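Local atomic coordinates of sesquisabinene B synthase 2 (PDB entry 6A2A), a protein that probably converts farnesyl diphosphate into the sesquiterpene sesquisabinene B, as a terpene synthase dependent on magnesium or manganese. Residues A[172-175]-A[176-179]; A[182-185]-A[186-190]; A[211-215]-A[216-220]. All coordinates share one frame; numbering follows the deposited sequence.

Contact 1 (A[172-175]-A[176-179]); sequences LGWE and GEDI
A type II beta turn running from Trp174 to Glu177 carries the chain from the loop after helix 160-170 into helix 178-192, and Glu177, its last residue, occupies the N-cap position of that helix. The closing backbone bond is on the long side: Glu177 N donates to Trp174 O at 3.3 Å, coming from above the carbonyl plane. Gly176 stands at the third position of the turn with a phi of 67°, the positive phi expected there in a type II turn, and has no side chain to crowd Glu175 O.

A second link is made by the Glu177 carboxylate. CG lies anti to the residue's own carbonyl carbon (chi1 -65°) and the chain is extended beyond it, which carries the acid back across the mouth of the turn. There Glu177 OE1 accepts from Trp174 N at 2.8 Å. The donor arrives on the anti side of the carboxylate, 33° out of its plane. Around this bond Glu177 OE1 lies close to carbon as well, 3.4 Å from Trp174 CB and 3.6 Å from Gly173 CA. Water 1 adds a bridge, donating to Trp174 O at 2.7 Å and to Glu177 O at 3.0 Å; Trp174 O therefore receives the water as well as the turn amide.

The other carboxylate oxygen, Glu177 OE2, forms a salt bridge with Arg132 of helix 121-133, which probably stabilises the buried charge. The same arginine makes a cation-pi contact with Trp174 and a hydrogen bond to Leu172 O. A beta turn that ends on the N-cap residue, reinforced by a side chain folded back onto the turn's first amide, makes a compact helix-to-helix connection in the largely helical N-terminal domain of a plant terpene synthase.

Contact 2 (A[182-185]-A[186-190]); sequences EART and FATSK
A chi1 of -55° places OG1 of Thr188 anti to its own carbonyl carbon and beside its backbone N, turning the hydroxyl back along the helix to Arg184, one turn earlier. In Arg184 the first torsion is 176°, with CG anti to the backbone N, and a bend at chi3 leaves its side chain lying alongside that of Thr188, both pointing the same way.

The result is a forked grip on one carbonyl. Arg184 O accepts from Thr188 OG1 at 2.6 Å and from Thr188 N at 2.9 Å, and the two donors reach it from opposite faces of the carbonyl plane, the hydroxyl standing 35° out. The side chains themselves meet more loosely, Arg184 CG being 3.9 Å from Thr188 OG1. Beyond them, water 2 donates to Thr188 OG1 at 2.8 Å and accepts from Arg184 NH1 at 2.9 Å, in the guanidinium plane at its edge. Thr188 OG1 thus gives its proton to the carbonyl and takes one from the water, and the water, held at both ends, probably helps to orient the guanidinium group.

Ordinary helical bonds surround the fork: Ala187 N donates to Ala183 O at 2.8 Å, and Ser189 N to Thr185 O at 3.1 Å. Thr185, with a similar first torsion, directs its own OG1 to Asp181 O. Ala183 packs on Leu166 and Thr188 on Tyr167, both of helix 160-170, while Phe186 meets the ring of Phe152 of strand 151-152, with Lys190 CG over one face of the Phe186 ring. Glu182 reaches Lys147 in a salt bridge.

Such a return of a threonine hydroxyl to the carbonyl four residues back is a familiar motif of alpha helices, here on a partly buried helix of the terpene synthase N-terminal domain.

Contact 3 (A[211-215]-A[216-220]); sequences LDLPL and HWRTI
At Leu213 the backbone leaves helix 201-212 with a phi of -149°, runs extended through Pro214, and then tightens into a short 3-10 turn over residues 215-217. Two bonds spanning three residues define that turn: Trp217 N to Pro214 O at 2.9 Å and Arg218 N to Leu215 O at 3.2 Å. Water 4 braces its exit, donating to Leu215 O at 2.6 Å and to Arg218 O.

Arg218 reaches back over the kink. Extended from CG to NE, its side chain brings NE to Leu213 O at 3.0 Å, with the oxygen 24° out of the guanidinium plane, and Leu213 CB lies over one face of that group, toward its rim. Arg218 NH2 bonds to His209 O in the preceding helix and, through water 3, to Asp212 OD2; the direct separation of Arg218 NH2 and Asp212 OD2 is 4.7 Å, too far for a direct contact, and the water bridges the two. Pro214 makes a CH-pi contact with Trp217: its CG lies 4.0 Å from the centroid of the five-membered ring, 25° off the normal, while Leu213 CD2 sits at the indole edge.

Trp217 also stacks with Trp504 of helix 489-510 and His533 of helix 521-535. Thr219 caps helix 220-232 through Tyr222 N, and Pro214 rests on helix 160-170, so the linker joining helices 201-212 and 220-232 packs against helices 160-170, 489-510 and 521-535.

In the fold
From the N terminus the three contacts come in series, without nesting or crossing, and each is local. Contact 1 closes the connection between helices 160-170 and 178-192; contact 2 follows directly within helix 178-192, its centre about 14 Å from that of contact 1. After helix 201-212, contact 3 forms the bend into helix 220-232. Contact 3 lies nearer the chain's centre and touches both others by packing: Leu172 CD2 is 3.6 Å from His216 ND1, and Leu211 CD2 is 4.1 Å from Thr188 O. Asn508 links the two loops, hydrogen-bonding to Gly173 O in contact 1 through its ND2 and to His216 NE2 in contact 3 through its OD1.

Contact 1 (A[172-175]-A[176-179])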
loop_
_atom_site.group_PDB
_atom_site.type_symbol
_atom_site.label_atom_id
_atom_site.label_comp_id
_atom_site.label_asym_id
_atom_site.label_seq_id
_atom_site.Cartn_x
_atom_site.Cartn_y
_atom_site.Cartn_z
ATOM N N LEU A 172 -6.932 2.735 -41.306
ATOM C CA LEU A 172 -5.653 3.449 -41.171
ATOM C C LEU A 172 -5.677 4.737 -42.012
ATOM O O LEU A 172 -4.670 5.427 -42.105
ATOM C CB LEU A 172 -4.477 2.543 -41.533
ATOM C CG LEU A 172 -3.837 1.738 -40.415
ATOM C CD1 LEU A 172 -3.135 2.633 -39.414
ATOM C CD2 LEU A 172 -4.849 0.800 -39.750
ATOM N N GLY A 173 -6.802 5.030 -42.598
ATOM C CA GLY A 173 -7.004 6.195 -43.453
ATOM C C GLY A 173 -7.013 7.523 -42.687
ATOM O O GLY A 173 -7.197 7.587 -41.465
ATOM N N TRP A 174 -6.808 8.576 -43.466
ATOM C CA TRP A 174 -6.771 9.990 -42.976
ATOM C C TRP A 174 -7.915 10.787 -43.575
ATOM O O TRP A 174 -8.683 10.343 -44.453
ATOM C CB TRP A 174 -5.430 10.676 -43.324
ATOM C CG TRP A 174 -4.162 10.050 -42.874
ATOM C CD1 TRP A 174 -3.975 8.993 -42.009
ATOM C CD2 TRP A 174 -2.856 10.489 -43.249
ATOM N NE1 TRP A 174 -2.647 8.773 -41.834
ATOM C CE2 TRP A 174 -1.942 9.630 -42.642
ATOM C CE3 TRP A 174 -2.372 11.512 -44.082
ATOM C CZ2 TRP A 174 -0.567 9.799 -42.757
ATOM C CZ3 TRP A 174 -1.013 11.679 -44.195
ATOM C CH2 TRP A 174 -0.124 10.836 -43.550
ATOM N N GLU A 175 -8.128 12.018 -43.086
ATOM C CA GLU A 175 -9.154 12.823 -43.684
ATOM C C GLU A 175 -8.749 13.084 -45.159
ATOM O O GLU A 175 -7.560 13.129 -45.473
ATOM C CB GLU A 175 -9.389 14.162 -42.953
ATOM C CG GLU A 175 -10.015 14.059 -41.573
ATOM C CD GLU A 175 -10.323 15.443 -40.988
ATOM O OE1 GLU A 175 -9.373 16.171 -40.699
ATOM O OE2 GLU A 175 -11.476 15.816 -40.949
ATOM N N GLY A 176 -9.724 13.371 -45.965
ATOM C CA GLY A 176 -9.509 13.623 -47.420
ATOM C C GLY A 176 -9.061 12.395 -48.195
ATOM O O GLY A 176 -8.671 12.533 -49.349
ATOM N N GLU A 177 -9.065 11.189 -47.614
ATOM C CA GLU A 177 -8.680 9.997 -48.383
ATOM C C GLU A 177 -9.947 9.197 -48.704
ATOM O O GLU A 177 -10.291 8.148 -48.077
ATOM C CB GLU A 177 -7.597 9.208 -47.663
ATOM C CG GLU A 177 -6.275 9.920 -47.522
ATOM C CD GLU A 177 -5.198 9.136 -46.856
ATOM O OE1 GLU A 177 -5.511 8.383 -45.887
ATOM O OE2 GLU A 177 -4.005 9.247 -47.281
ATOM N N ASP A 178 -10.632 9.689 -49.729
ATOM C CA ASP A 178 -11.948 9.285 -50.120
ATOM C C ASP A 178 -12.013 7.782 -50.555
ATOM O O ASP A 178 -13.066 7.151 -50.413
ATOM C CB ASP A 178 -12.423 10.172 -51.304
ATOM C CG ASP A 178 -11.338 10.296 -52.445
ATOM O OD1 ASP A 178 -10.147 10.662 -52.175
ATOM O OD2 ASP A 178 -11.660 10.032 -53.625
ATOM N N ILE A 179 -10.911 7.271 -51.051
ATOM C CA ILE A 179 -10.907 5.885 -51.578
ATOM C C ILE A 179 -10.946 4.924 -50.391
ATOM O O ILE A 179 -11.594 3.873 -50.464
ATOM C CB ILE A 179 -9.729 5.596 -52.509
ATOM C CG1 ILE A 179 -9.774 6.510 -53.733
ATOM C CG2 ILE A 179 -9.759 4.138 -52.950
ATOM C CD1 ILE A 179 -8.478 6.536 -54.449
HETATM O O HOH W 1 -9.898 7.991 -45.122
#

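Contact 2 (A[182-185]-A[186-190])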
loop_
_atom_site.group_PDB
_atom_site.type_symbol
_atom_site.label_atom_id
_atom_site.label_comp_id
_atom_site.label_asym_id
_atom_site.label_seq_id
_atom_site.Cartn_x
_atom_site.Cartn_y
_atom_site.Cartn_z
ATOM N N GLU A 182 -14.542 4.811 -49.252
ATOM C CA GLU A 182 -15.286 3.949 -50.197
ATOM C C GLU A 182 -14.971 2.463 -49.879
ATOM O O GLU A 182 -15.890 1.596 -49.975
ATOM C CB GLU A 182 -14.856 4.231 -51.638
ATOM C CG GLU A 182 -15.487 5.466 -52.275
ATOM C CD GLU A 182 -14.750 6.078 -53.481
ATOM O OE1 GLU A 182 -13.741 5.506 -53.961
ATOM O OE2 GLU A 182 -15.163 7.174 -53.910
ATOM N N ALA A 183 -13.706 2.164 -49.601
ATOM C CA ALA A 183 -13.248 0.800 -49.288
ATOM C C ALA A 183 -13.973 0.292 -48.048
ATOM O O ALA A 183 -14.474 -0.844 -47.983
ATOM C CB ALA A 183 -11.774 0.785 -49.065
ATOM N N ARG A 184 -14.053 1.147 -47.038
ATOM C CA ARG A 184 -14.775 0.757 -45.813
ATOM C C ARG A 184 -16.246 0.456 -46.093
ATOM O O ARG A 184 -16.770 -0.598 -45.646
ATOM C CB ARG A 184 -14.660 1.838 -44.727
ATOM C CG ARG A 184 -15.469 1.511 -43.479
ATOM C CD ARG A 184 -15.548 2.645 -42.450
ATOM N NE ARG A 184 -16.318 3.745 -43.011
ATOM C CZ ARG A 184 -17.639 3.807 -43.019
ATOM N NH1 ARG A 184 -18.357 2.837 -42.480
ATOM N NH2 ARG A 184 -18.254 4.847 -43.565
ATOM N N THR A 185 -16.957 1.320 -46.815
ATOM C CA THR A 185 -18.351 1.140 -47.082
ATOM C C THR A 185 -18.547 -0.146 -47.920
ATOM O O THR A 185 -19.425 -0.925 -47.613
ATOM C CB THR A 185 -18.939 2.361 -47.823
ATOM O OG1 THR A 185 -18.808 3.489 -46.947
ATOM C CG2 THR A 185 -20.406 2.207 -48.161
ATOM N N PHE A 186 -17.694 -0.354 -48.895
ATOM C CA PHE A 186 -17.836 -1.491 -49.815
ATOM C C PHE A 186 -17.555 -2.793 -49.046
ATOM O O PHE A 186 -18.405 -3.665 -49.078
ATOM C CB PHE A 186 -16.868 -1.351 -50.980
ATOM C CG PHE A 186 -16.820 -2.542 -51.894
ATOM C CD1 PHE A 186 -17.813 -2.729 -52.842
ATOM C CD2 PHE A 186 -15.767 -3.418 -51.822
ATOM C CE1 PHE A 186 -17.745 -3.814 -53.704
ATOM C CE2 PHE A 186 -15.691 -4.482 -52.700
ATOM C CZ PHE A 186 -16.685 -4.666 -53.633
ATOM N N ALA A 187 -16.428 -2.850 -48.366
ATOM C CA ALA A 187 -15.993 -4.083 -47.647
ATOM C C ALA A 187 -16.973 -4.421 -46.527
ATOM O O ALA A 187 -17.330 -5.639 -46.360
ATOM C CB ALA A 187 -14.613 -3.968 -47.107
ATOM N N THR A 188 -17.454 -3.407 -45.781
ATOM C CA THR A 188 -18.441 -3.624 -44.732
ATOM C C THR A 188 -19.696 -4.267 -45.313
ATOM O O THR A 188 -20.238 -5.243 -44.773
ATOM C CB THR A 188 -18.803 -2.338 -43.954
ATOM O OG1 THR A 188 -17.618 -1.747 -43.425
ATOM C CG2 THR A 188 -19.757 -2.612 -42.810
ATOM N N SER A 189 -20.213 -3.686 -46.396
ATOM C CA SER A 189 -21.451 -4.133 -46.990
ATOM C C SER A 189 -21.297 -5.573 -47.494
ATOM O O SER A 189 -22.148 -6.432 -47.240
ATOM C CB SER A 189 -21.880 -3.207 -48.133
ATOM O OG SER A 189 -23.013 -3.782 -48.790
ATOM N N LYS A 190 -20.242 -5.810 -48.236
ATOM C CA LYS A 190 -19.989 -7.169 -48.813
ATOM C C LYS A 190 -19.775 -8.195 -47.705
ATOM O O LYS A 190 -20.337 -9.328 -47.783
ATOM C CB LYS A 190 -18.763 -7.182 -49.727
ATOM C CG LYS A 190 -18.919 -6.428 -51.033
ATOM C CD LYS A 190 -20.274 -6.598 -51.632
ATOM C CE LYS A 190 -20.448 -5.950 -52.973
ATOM N NZ LYS A 190 -21.869 -6.033 -53.393
HETATM O O HOH W 2 -17.966 0.156 -41.365
#

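Contact 3 (A[211-215]-A[216-220])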
loop_
_atom_site.group_PDB
_atom_site.type_symbol
_atom_site.label_atom_id
_atom_site.label_comp_id
_atom_site.label_asym_id
_atom_site.label_seq_id
_atom_site.Cartn_x
_atom_site.Cartn_y
_atom_site.Cartn_z
ATOM N N LEU A 211 -16.340 -7.198 -38.025
ATOM C CA LEU A 211 -17.521 -6.390 -38.226
ATOM C C LEU A 211 -17.993 -5.768 -36.896
ATOM O O LEU A 211 -18.539 -4.658 -36.882
ATOM C CB LEU A 211 -18.605 -7.237 -38.881
ATOM C CG LEU A 211 -18.359 -7.533 -40.362
ATOM C CD1 LEU A 211 -19.395 -8.514 -40.879
ATOM C CD2 LEU A 211 -18.416 -6.248 -41.193
ATOM N N ASP A 212 -17.808 -6.480 -35.801
ATOM C CA ASP A 212 -18.058 -5.902 -34.464
ATOM C C ASP A 212 -17.125 -4.744 -34.187
ATOM O O ASP A 212 -17.603 -3.652 -33.820
ATOM C CB ASP A 212 -17.926 -6.949 -33.359
ATOM C CG ASP A 212 -19.101 -7.909 -33.298
ATOM O OD1 ASP A 212 -20.129 -7.725 -33.947
ATOM O OD2 ASP A 212 -18.926 -8.891 -32.584
ATOM N N LEU A 213 -15.809 -4.951 -34.318
ATOM C CA LEU A 213 -14.791 -3.878 -34.176
ATOM C C LEU A 213 -13.606 -4.210 -35.075
ATOM O O LEU A 213 -13.064 -5.320 -34.994
ATOM C CB LEU A 213 -14.277 -3.747 -32.740
ATOM C CG LEU A 213 -15.204 -3.076 -31.728
ATOM C CD1 LEU A 213 -14.620 -3.213 -30.337
ATOM C CD2 LEU A 213 -15.469 -1.624 -32.056
ATOM N N PRO A 214 -13.155 -3.257 -35.896
ATOM C CA PRO A 214 -11.920 -3.497 -36.628
ATOM C C PRO A 214 -10.706 -3.690 -35.718
ATOM O O PRO A 214 -10.686 -3.213 -34.574
ATOM C CB PRO A 214 -11.750 -2.278 -37.543
ATOM C CG PRO A 214 -12.629 -1.243 -36.929
ATOM C CD PRO A 214 -13.735 -1.943 -36.172
ATOM N N LEU A 215 -9.666 -4.395 -36.182
ATOM C CA LEU A 215 -8.519 -4.647 -35.431
ATOM C C LEU A 215 -7.914 -3.340 -34.874
ATOM O O LEU A 215 -7.418 -3.315 -33.745
ATOM C CB LEU A 215 -7.490 -5.384 -36.309
ATOM C CG LEU A 215 -6.176 -5.727 -35.648
ATOM C CD1 LEU A 215 -6.389 -6.607 -34.456
ATOM C CD2 LEU A 215 -5.214 -6.426 -36.614
ATOM N N HIS A 216 -7.949 -2.309 -35.697
ATOM C CA HIS A 216 -7.332 -1.030 -35.359
ATOM C C HIS A 216 -8.014 -0.438 -34.116
ATOM O O HIS A 216 -7.389 0.372 -33.436
ATOM C CB HIS A 216 -7.466 -0.068 -36.545
ATOM C CG HIS A 216 -6.667 1.188 -36.410
ATOM N ND1 HIS A 216 -5.320 1.174 -36.159
ATOM C CD2 HIS A 216 -7.012 2.487 -36.606
ATOM C CE1 HIS A 216 -4.860 2.435 -36.167
ATOM N NE2 HIS A 216 -5.849 3.245 -36.489
ATOM N N TRP A 217 -9.282 -0.763 -33.884
ATOM C CA TRP A 217 -10.084 -0.179 -32.766
ATOM C C TRP A 217 -10.078 -1.093 -31.517
ATOM O O TRP A 217 -10.675 -0.742 -30.502
ATOM C CB TRP A 217 -11.500 0.084 -33.269
ATOM C CG TRP A 217 -11.609 1.229 -34.230
ATOM C CD1 TRP A 217 -10.588 1.945 -34.788
ATOM C CD2 TRP A 217 -12.819 1.771 -34.749
ATOM N NE1 TRP A 217 -11.085 2.888 -35.644
ATOM C CE2 TRP A 217 -12.454 2.848 -35.589
ATOM C CE3 TRP A 217 -14.167 1.512 -34.549
ATOM C CZ2 TRP A 217 -13.406 3.594 -36.240
ATOM C CZ3 TRP A 217 -15.106 2.285 -35.164
ATOM C CH2 TRP A 217 -14.733 3.278 -36.056
ATOM N N ARG A 218 -9.416 -2.232 -31.545
ATOM C CA ARG A 218 -9.427 -3.167 -30.427
ATOM C C ARG A 218 -8.205 -2.960 -29.546
ATOM O O ARG A 218 -7.140 -2.495 -30.000
ATOM C CB ARG A 218 -9.529 -4.617 -30.954
ATOM C CG ARG A 218 -10.888 -4.943 -31.544
ATOM C CD ARG A 218 -10.992 -6.386 -32.126
ATOM N NE ARG A 218 -12.346 -6.728 -32.452
ATOM C CZ ARG A 218 -13.251 -7.180 -31.572
ATOM N NH1 ARG A 218 -12.961 -7.237 -30.279
ATOM N NH2 ARG A 218 -14.450 -7.506 -31.995
ATOM N N THR A 219 -8.295 -3.423 -28.326
ATOM C CA THR A 219 -7.197 -3.391 -27.420
ATOM C C THR A 219 -6.186 -4.455 -27.786
ATOM O O THR A 219 -6.519 -5.493 -28.411
ATOM C CB THR A 219 -7.552 -3.594 -25.947
ATOM O OG1 THR A 219 -7.853 -4.965 -25.669
ATOM C CG2 THR A 219 -8.694 -2.708 -25.464
ATOM N N ILE A 220 -4.977 -4.187 -27.429
ATOM C CA ILE A 220 -3.887 -5.213 -27.686
ATOM C C ILE A 220 -4.113 -6.452 -26.813
ATOM O O ILE A 220 -4.125 -7.555 -27.335
ATOM C CB ILE A 220 -2.482 -4.660 -27.462
ATOM C CG1 ILE A 220 -2.237 -3.497 -28.417
ATOM C CG2 ILE A 220 -1.428 -5.726 -27.693
ATOM C CD1 ILE A 220 -1.042 -2.623 -28.023
HETATM O O HOH W 3 -16.727 -9.057 -30.967
HETATM O O HOH W 4 -5.420 -2.824 -32.086
#